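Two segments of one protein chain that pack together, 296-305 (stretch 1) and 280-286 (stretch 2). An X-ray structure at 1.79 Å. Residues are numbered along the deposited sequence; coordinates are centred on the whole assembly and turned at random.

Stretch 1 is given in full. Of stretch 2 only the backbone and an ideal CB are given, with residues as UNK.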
# COMPACT_ATOMS: atom_id res chain seq x y z
N SER B 296 1.15 22.01 -3.86
CA SER B 296 0.65 20.64 -3.88
C SER B 296 -0.84 20.57 -3.61
O SER B 296 -1.56 19.86 -4.29
CB SER B 296 1.41 19.74 -2.90
OG SER B 296 2.76 19.58 -3.32
N CYS B 297 -1.31 21.31 -2.61
CA CYS B 297 -2.74 21.31 -2.31
C CYS B 297 -3.56 21.81 -3.49
O CYS B 297 -4.61 21.25 -3.82
CB CYS B 297 -3.05 22.12 -1.05
SG CYS B 297 -2.38 21.37 0.47
N LEU B 298 -3.09 22.87 -4.14
CA LEU B 298 -3.84 23.41 -5.28
C LEU B 298 -3.83 22.40 -6.44
O LEU B 298 -4.87 22.16 -7.06
CB LEU B 298 -3.27 24.76 -5.73
CG LEU B 298 -4.16 25.52 -6.71
CD1 LEU B 298 -5.58 25.66 -6.16
CD2 LEU B 298 -3.57 26.89 -7.04
N ALA B 299 -2.68 21.79 -6.70
CA ALA B 299 -2.56 20.80 -7.77
C ALA B 299 -3.45 19.59 -7.50
O ALA B 299 -4.06 19.03 -8.41
CB ALA B 299 -1.11 20.37 -7.94
N LEU B 300 -3.51 19.19 -6.23
CA LEU B 300 -4.37 18.10 -5.79
C LEU B 300 -5.84 18.42 -6.05
O LEU B 300 -6.59 17.62 -6.62
CB LEU B 300 -4.12 17.81 -4.31
CG LEU B 300 -4.88 16.66 -3.65
CD1 LEU B 300 -5.26 15.65 -4.68
CD2 LEU B 300 -4.04 15.99 -2.53
N ALA B 301 -6.26 19.61 -5.63
CA ALA B 301 -7.62 20.06 -5.91
C ALA B 301 -7.93 20.00 -7.41
O ALA B 301 -8.98 19.50 -7.82
CB ALA B 301 -7.83 21.48 -5.37
N GLN B 302 -7.00 20.49 -8.23
CA GLN B 302 -7.22 20.55 -9.68
C GLN B 302 -7.25 19.16 -10.32
O GLN B 302 -8.05 18.88 -11.21
CB GLN B 302 -6.16 21.42 -10.36
CG GLN B 302 -6.24 22.89 -9.96
CD GLN B 302 -5.01 23.69 -10.37
OE1 GLN B 302 -3.97 23.12 -10.70
NE2 GLN B 302 -5.12 25.01 -10.32
N ALA B 303 -6.38 18.28 -9.85
CA ALA B 303 -6.37 16.91 -10.35
C ALA B 303 -7.72 16.24 -10.04
O ALA B 303 -8.22 15.44 -10.82
CB ALA B 303 -5.23 16.14 -9.75
N ALA B 304 -8.30 16.59 -8.90
CA ALA B 304 -9.58 16.00 -8.51
C ALA B 304 -10.75 16.54 -9.34
O ALA B 304 -11.68 15.80 -9.66
CB ALA B 304 -9.84 16.24 -7.04
N ARG B 305 -10.67 17.82 -9.70
CA ARG B 305 -11.82 18.56 -10.24
C ARG B 305 -11.85 18.75 -11.75
O ARG B 305 -12.92 18.81 -12.36
CB ARG B 305 -11.82 19.98 -9.70
CG ARG B 305 -12.11 20.20 -8.26
CD ARG B 305 -11.82 21.67 -8.05
NE ARG B 305 -12.02 22.12 -6.69
CZ ARG B 305 -11.40 23.17 -6.16
NH1 ARG B 305 -10.52 23.85 -6.89
NH2 ARG B 305 -11.64 23.51 -4.91
N UNK B 280 -15.17 11.71 -3.19
CA UNK B 280 -14.49 12.76 -2.45
C UNK B 280 -13.14 12.22 -2.02
O UNK B 280 -12.96 11.01 -1.88
CB UNK B 280 -15.31 13.23 -1.25
N UNK B 281 -12.19 13.11 -1.81
CA UNK B 281 -10.86 12.64 -1.45
C UNK B 281 -10.26 13.52 -0.35
O UNK B 281 -10.09 14.74 -0.52
CB UNK B 281 -9.95 12.62 -2.68
N UNK B 282 -9.97 12.89 0.79
CA UNK B 282 -9.46 13.57 1.96
C UNK B 282 -7.94 13.73 1.85
O UNK B 282 -7.25 12.84 1.40
CB UNK B 282 -9.84 12.81 3.23
N UNK B 283 -7.43 14.89 2.26
CA UNK B 283 -5.99 15.16 2.26
C UNK B 283 -5.70 16.26 3.27
O UNK B 283 -6.56 17.13 3.54
CB UNK B 283 -5.50 15.56 0.87
N UNK B 284 -4.49 16.24 3.84
CA UNK B 284 -4.10 17.25 4.82
C UNK B 284 -3.88 18.59 4.13
O UNK B 284 -3.13 18.69 3.16
CB UNK B 284 -2.84 16.82 5.57
N UNK B 285 -4.57 19.62 4.64
CA UNK B 285 -4.48 20.96 4.08
C UNK B 285 -3.08 21.50 4.33
O UNK B 285 -2.38 21.00 5.22
CB UNK B 285 -5.54 21.88 4.68
N UNK B 286 -2.66 22.48 3.55
CA UNK B 286 -1.41 23.16 3.85
C UNK B 286 -1.58 23.83 5.21
O UNK B 286 -2.71 24.12 5.61
CB UNK B 286 -1.04 24.17 2.76

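The strand 280-284 runs nearly antiparallel to helix 296-305, at 168° and with 10.1 Å between axes at closest approach. The helix offers a thin apolar stripe, Cys-297, Leu-300 and Ala-304, and no charge within it.

At position 280 the CA-to-CB bond points away from the helix, and the extended backbone (-135/154) suits almost any residue. The contact sets no demand here; the residue is Ala-280.

Position 281 points toward the helix, near Ala-304, with CA atoms 7.9 Å apart. No atom of stretch 1 lies within 5.5 Å of the ideal CB, so there is room for a side chain beyond CB, and extended angles favour beta-branching: valine, threonine or isoleucine would all be reasonable. The deposited residue is Thr-281. With chi1 in t, its CG2 comes to 4.4 Å from Ala-304 CB, a loose apolar touch, while OG1 is hydrogen-bonded elsewhere in the structure.

Position 282 points away again, in the usual alternation of a strand. Beta-formers suit it, and Val-282 takes no part in the contact.

Position 283 points toward the helix, and its ideal CB already lies 3.7 Å from Leu-300 CD2. A larger apolar side chain can pass beside that methyl and spread along the stripe, while a small one would leave much of the gap unfilled; leucine, methionine or an aromatic could serve. Phe-283, with chi1 in p, lays one face of its ring against Leu-300: Leu-300 CG sits 4.2 Å from the ring centroid, 10° off the normal, a CH-pi contact, and Leu-300 CD2 reaches 3.7 Å from Phe-283 CG. The ring's edge meets the sulfur, with Cys-297 SG 4.2 Å from Phe-283 CE1.

Position 284 points sideways, and its phi of -72° is compatible with proline, though not exclusive to it. The Pro-284 side chain makes no contact within 4.5 Å, but Pro-284 O lies 3.9 Å from Cys-297 SG.

At 285 the CB points away; polar residues suit such a position outside the strand. Asn-285 meets the helix chiefly through its backbone, Asn-285 C lying 3.9 Å from Cys-297 SG; its side-chain end comes nearer than its CB, and OD1 is hydrogen-bonded elsewhere in the structure.

Position 286 points toward Cys-297, its ideal CB 3.9 Å from Cys-297 SG. The close sulfur suits an apolar or aromatic side chain; a polar tip is possible if it finds a partner beyond the helix. Tyr-286 fits: its ring presents an edge to Cys-297 SG, and OH is hydrogen-bonded elsewhere in the structure. Tyr-286 N, 3.3 Å from Cys-297 SG, is buried by this contact without a hydrogen-bond partner in the model.

Stretch 2 280-286: ATVFPNY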
# COMPACT_ATOMS: atom_id res chain seq x y z
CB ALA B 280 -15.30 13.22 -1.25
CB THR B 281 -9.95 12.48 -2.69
OG1 THR B 281 -8.70 11.93 -2.29
CG2 THR B 281 -9.71 13.82 -3.41
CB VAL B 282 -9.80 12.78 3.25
CG1 VAL B 282 -9.21 13.44 4.49
CG2 VAL B 282 -11.31 12.61 3.38
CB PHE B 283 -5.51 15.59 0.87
CG PHE B 283 -6.12 16.88 0.38
CD1 PHE B 283 -5.41 18.07 0.44
CD2 PHE B 283 -7.38 16.89 -0.17
CE1 PHE B 283 -5.96 19.26 -0.04
CE2 PHE B 283 -7.96 18.08 -0.64
CZ PHE B 283 -7.24 19.26 -0.57
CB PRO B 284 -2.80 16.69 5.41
CG PRO B 284 -2.28 15.74 4.38
CD PRO B 284 -3.47 15.17 3.69
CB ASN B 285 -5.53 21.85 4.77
CG ASN B 285 -5.69 23.21 4.11
OD1 ASN B 285 -5.95 23.31 2.91
ND2 ASN B 285 -5.55 24.26 4.90
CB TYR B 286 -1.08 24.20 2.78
CG TYR B 286 -2.11 25.29 2.67
CD1 TYR B 286 -3.26 25.11 1.92
CD2 TYR B 286 -1.93 26.50 3.32
CE1 TYR B 286 -4.21 26.10 1.81
CE2 TYR B 286 -2.88 27.51 3.22
CZ TYR B 286 -4.01 27.30 2.47
OH TYR B 286 -4.96 28.29 2.35
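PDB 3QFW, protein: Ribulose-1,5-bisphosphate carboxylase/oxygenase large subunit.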